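Long-range contact in flagellar basal body rod modification protein (Helicobacter pylori 26695, PDB 4ZZF), which is probably required for formation of the flagellar hook and may act as a scaffolding protein: residues I90-N95 with L104-G109. Residues are numbered along the deposited sequence; the frame is centred on the assembly and turned at random.
Sequences IKAEYN and LQTRIG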
ATOM      1  N   ILE A  90     -25.949  14.078  10.494  1.00 41.11           N
ATOM      2  CA  ILE A  90     -25.253  15.325  10.225  1.00 41.57           C
ATOM      3  C   ILE A  90     -24.528  15.248   8.882  1.00 43.62           C
ATOM      4  O   ILE A  90     -23.751  14.312   8.638  1.00 39.39           O
ATOM      5  CB  ILE A  90     -24.254  15.662  11.342  1.00 39.63           C
ATOM      6  CG1 ILE A  90     -24.987  15.749  12.685  1.00 43.73           C
ATOM      7  CG2 ILE A  90     -23.544  16.968  11.033  1.00 39.02           C
ATOM      8  CD1 ILE A  90     -24.089  16.043  13.860  1.00 42.53           C
ATOM      9  N   LYS A  91     -24.836  16.205   8.004  1.00 37.12           N
ATOM     10  CA  LYS A  91     -24.262  16.309   6.661  1.00 38.24           C
ATOM     11  C   LYS A  91     -23.802  17.737   6.430  1.00 42.50           C
ATOM     12  O   LYS A  91     -24.095  18.627   7.232  1.00 43.90           O
ATOM     13  CB  LYS A  91     -25.266  15.945   5.573  1.00 37.79           C
ATOM     14  CG  LYS A  91     -26.091  14.727   5.848  1.00 52.22           C
ATOM     15  CD  LYS A  91     -26.902  14.322   4.627  1.00 57.87           C
ATOM     16  CE  LYS A  91     -27.837  15.420   4.163  1.00 59.17           C
ATOM     17  NZ  LYS A  91     -28.858  14.834   3.230  1.00 68.84           N
ATOM     18  N   ALA A  92     -23.107  17.964   5.322  1.00 38.03           N
ATOM     19  CA  ALA A  92     -22.675  19.307   4.973  1.00 39.50           C
ATOM     20  C   ALA A  92     -22.580  19.467   3.462  1.00 38.07           C
ATOM     21  O   ALA A  92     -22.394  18.501   2.726  1.00 36.88           O
ATOM     22  CB  ALA A  92     -21.332  19.636   5.625  1.00 33.40           C
ATOM     23  N   GLU A  93     -22.702  20.707   3.019  1.00 38.11           N
ATOM     24  CA  GLU A  93     -22.531  21.055   1.621  1.00 40.63           C
ATOM     25  C   GLU A  93     -21.576  22.218   1.563  1.00 39.61           C
ATOM     26  O   GLU A  93     -21.668  23.118   2.392  1.00 37.80           O
ATOM     27  CB  GLU A  93     -23.865  21.420   0.981  1.00 39.26           C
ATOM     28  CG  GLU A  93     -24.762  20.225   0.743  1.00 49.85           C
ATOM     29  CD  GLU A  93     -25.861  20.544  -0.236  1.00 56.61           C
ATOM     30  OE1 GLU A  93     -26.518  21.595  -0.043  1.00 64.28           O
ATOM     31  OE2 GLU A  93     -26.037  19.775  -1.213  1.00 59.46           O
ATOM     32  N   TYR A  94     -20.676  22.215   0.583  1.00 37.74           N
ATOM     33  CA  TYR A  94     -19.705  23.296   0.463  1.00 37.10           C
ATOM     34  C   TYR A  94     -19.111  23.314  -0.944  1.00 37.60           C
ATOM     35  O   TYR A  94     -19.191  22.314  -1.668  1.00 35.38           O
ATOM     36  CB  TYR A  94     -18.605  23.151   1.519  1.00 36.47           C
ATOM     37  CG  TYR A  94     -17.704  21.959   1.273  1.00 37.55           C
ATOM     38  CD1 TYR A  94     -18.179  20.658   1.419  1.00 36.92           C
ATOM     39  CD2 TYR A  94     -16.386  22.130   0.877  1.00 36.43           C
ATOM     40  CE1 TYR A  94     -17.362  19.562   1.181  1.00 36.00           C
ATOM     41  CE2 TYR A  94     -15.559  21.036   0.646  1.00 33.74           C
ATOM     42  CZ  TYR A  94     -16.052  19.760   0.791  1.00 36.27           C
ATOM     43  OH  TYR A  94     -15.239  18.671   0.545  1.00 34.07           O
ATOM     44  N   ASN A  95     -18.570  24.472  -1.328  1.00 37.17           N
ATOM     45  CA  ASN A  95     -17.910  24.670  -2.621  1.00 37.07           C
ATOM     46  C   ASN A  95     -18.805  24.378  -3.808  1.00 34.31           C
ATOM     47  O   ASN A  95     -18.586  23.424  -4.531  1.00 36.61           O
ATOM     48  CB  ASN A  95     -16.644  23.814  -2.700  1.00 34.14           C
ATOM     49  CG  ASN A  95     -15.578  24.282  -1.734  1.00 34.15           C
ATOM     50  OD1 ASN A  95     -15.835  25.164  -0.919  1.00 36.18           O
ATOM     51  ND2 ASN A  95     -14.384  23.707  -1.819  1.00 35.26           N
ATOM     52  N   LEU A 104     -20.124  20.157  -3.351  1.00 38.28           N
ATOM     53  CA  LEU A 104     -19.493  18.971  -2.776  1.00 35.55           C
ATOM     54  C   LEU A 104     -20.245  18.566  -1.508  1.00 38.89           C
ATOM     55  O   LEU A 104     -20.884  19.397  -0.860  1.00 35.10           O
ATOM     56  CB  LEU A 104     -18.035  19.221  -2.440  1.00 36.72           C
ATOM     57  CG  LEU A 104     -17.087  19.585  -3.586  1.00 40.63           C
ATOM     58  CD1 LEU A 104     -15.646  19.725  -3.059  1.00 36.35           C
ATOM     59  CD2 LEU A 104     -17.174  18.528  -4.685  1.00 38.80           C
ATOM     60  N   GLN A 105     -20.174  17.293  -1.148  1.00 36.42           N
ATOM     61  CA  GLN A 105     -20.840  16.840   0.066  1.00 39.25           C
ATOM     62  C   GLN A 105     -19.904  16.135   1.013  1.00 37.11           C
ATOM     63  O   GLN A 105     -18.905  15.550   0.602  1.00 35.27           O
ATOM     64  CB  GLN A 105     -21.988  15.909  -0.281  1.00 39.11           C
ATOM     65  CG  GLN A 105     -22.899  16.504  -1.325  1.00 44.90           C
ATOM     66  CD  GLN A 105     -24.265  15.890  -1.290  1.00 58.08           C
ATOM     67  OE1 GLN A 105     -24.422  14.684  -1.494  1.00 68.68           O
ATOM     68  NE2 GLN A 105     -25.273  16.709  -1.003  1.00 65.45           N
ATOM     69  N   THR A 106     -20.245  16.190   2.292  1.00 39.23           N
ATOM     70  CA  THR A 106     -19.622  15.327   3.277  1.00 36.41           C
ATOM     71  C   THR A 106     -20.613  15.068   4.406  1.00 38.15           C
ATOM     72  O   THR A 106     -21.740  15.561   4.378  1.00 34.51           O
ATOM     73  CB  THR A 106     -18.307  15.931   3.821  1.00 32.21           C
ATOM     74  OG1 THR A 106     -17.606  14.934   4.578  1.00 34.75           O
ATOM     75  CG2 THR A 106     -18.581  17.148   4.684  1.00 30.96           C
ATOM     76  N   ARG A 107     -20.204  14.267   5.380  1.00 36.05           N
ATOM     77  CA  ARG A 107     -21.124  13.785   6.401  1.00 37.98           C
ATOM     78  C   ARG A 107     -20.297  13.134   7.474  1.00 40.70           C
ATOM     79  O   ARG A 107     -19.135  12.776   7.236  1.00 33.45           O
ATOM     80  CB  ARG A 107     -22.123  12.769   5.831  1.00 37.00           C
ATOM     81  CG  ARG A 107     -21.425  11.541   5.239  1.00 41.00           C
ATOM     82  CD  ARG A 107     -22.340  10.335   5.164  1.00 39.73           C
ATOM     83  NE  ARG A 107     -21.724   9.188   4.496  1.00 38.85           N
ATOM     84  CZ  ARG A 107     -21.302   8.086   5.116  1.00 38.99           C
ATOM     85  NH1 ARG A 107     -21.412   7.973   6.434  1.00 37.64           N
ATOM     86  NH2 ARG A 107     -20.764   7.093   4.416  1.00 35.08           N
ATOM     87  N   ILE A 108     -20.891  12.987   8.649  1.00 38.82           N
ATOM     88  CA  ILE A 108     -20.298  12.196   9.711  1.00 41.91           C
ATOM     89  C   ILE A 108     -20.043  10.757   9.248  1.00 38.86           C
ATOM     90  O   ILE A 108     -20.875  10.163   8.560  1.00 38.75           O
ATOM     91  CB  ILE A 108     -21.217  12.190  10.945  1.00 46.10           C
ATOM     92  CG1 ILE A 108     -21.075  13.506  11.699  1.00 45.61           C
ATOM     93  CG2 ILE A 108     -20.889  11.031  11.888  1.00 49.92           C
ATOM     94  CD1 ILE A 108     -21.715  13.459  13.072  1.00 53.95           C
ATOM     95  N   GLY A 109     -18.903  10.184   9.621  1.00 38.89           N
ATOM     96  CA  GLY A 109     -18.667   8.771   9.344  1.00 36.65           C
ATOM     97  C   GLY A 109     -17.987   8.483   8.013  1.00 36.81           C
ATOM     98  O   GLY A 109     -18.089   7.380   7.479  1.00 34.12           O
TER
HETATM   99  O   HOH W   1     -16.441  16.342  -0.127  1.00 40.62           O
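A92 and T106 sit at the middle of an antiparallel ladder formed by I90-N95 and L104-G109, whose strand axes run at 158° and approach to 4.6 Å. This pair is bonded both ways: A92 N donates to T106 O at 2.9 Å, and T106 N returns a bond to A92 O. Y94 and L104 repeat the pattern, although the bond from L104 N to Y94 O is weak, and I108 N to I90 O extends the ladder past the non-hydrogen-bonded pair K91-R107.

The two faces of a ladder often differ in character, and here E93 and Q105 mark the polar one. Their side chains run side by side in the same direction, and Q105 NE2 reaches the anti side of E93 OE2 at 3.2 Å, with carboxylate and amide planes 56° apart. On the opposite face the ring of Y94 lies under L104. Y94 CG stands between the backbone N and the carbonyl carbon (chi1 69°), and the far end of the ring comes nearer to the partner strand; L104 CB stands over its face in a CH-pi contact, 4.0 Å from the centroid. A water joins Y94 OH, which donates to it, to Q105 O, linking the ring's tip to the neighbouring backbone. Farther along this face A92 CB meets T106 CG2 at 3.8 Å. Beyond the last bridge, I90 CD1 touches I108 CD1 at 3.6 Å.

Strand 86-94 is part of the FlgD Ig-like domain, and 104-107 pairs with it as the second arm of a hairpin. I90 and I108 pack on F27, A92 on L29 and T106 on F31 of strand 25-31, with T106 OG1 bonded to F30 O. R107 instead forms a salt bridge with E11, and K91 and E93 pair through their backbones with Q45 and A43, placing strand 86-94 between strand 43-47 and 104-107.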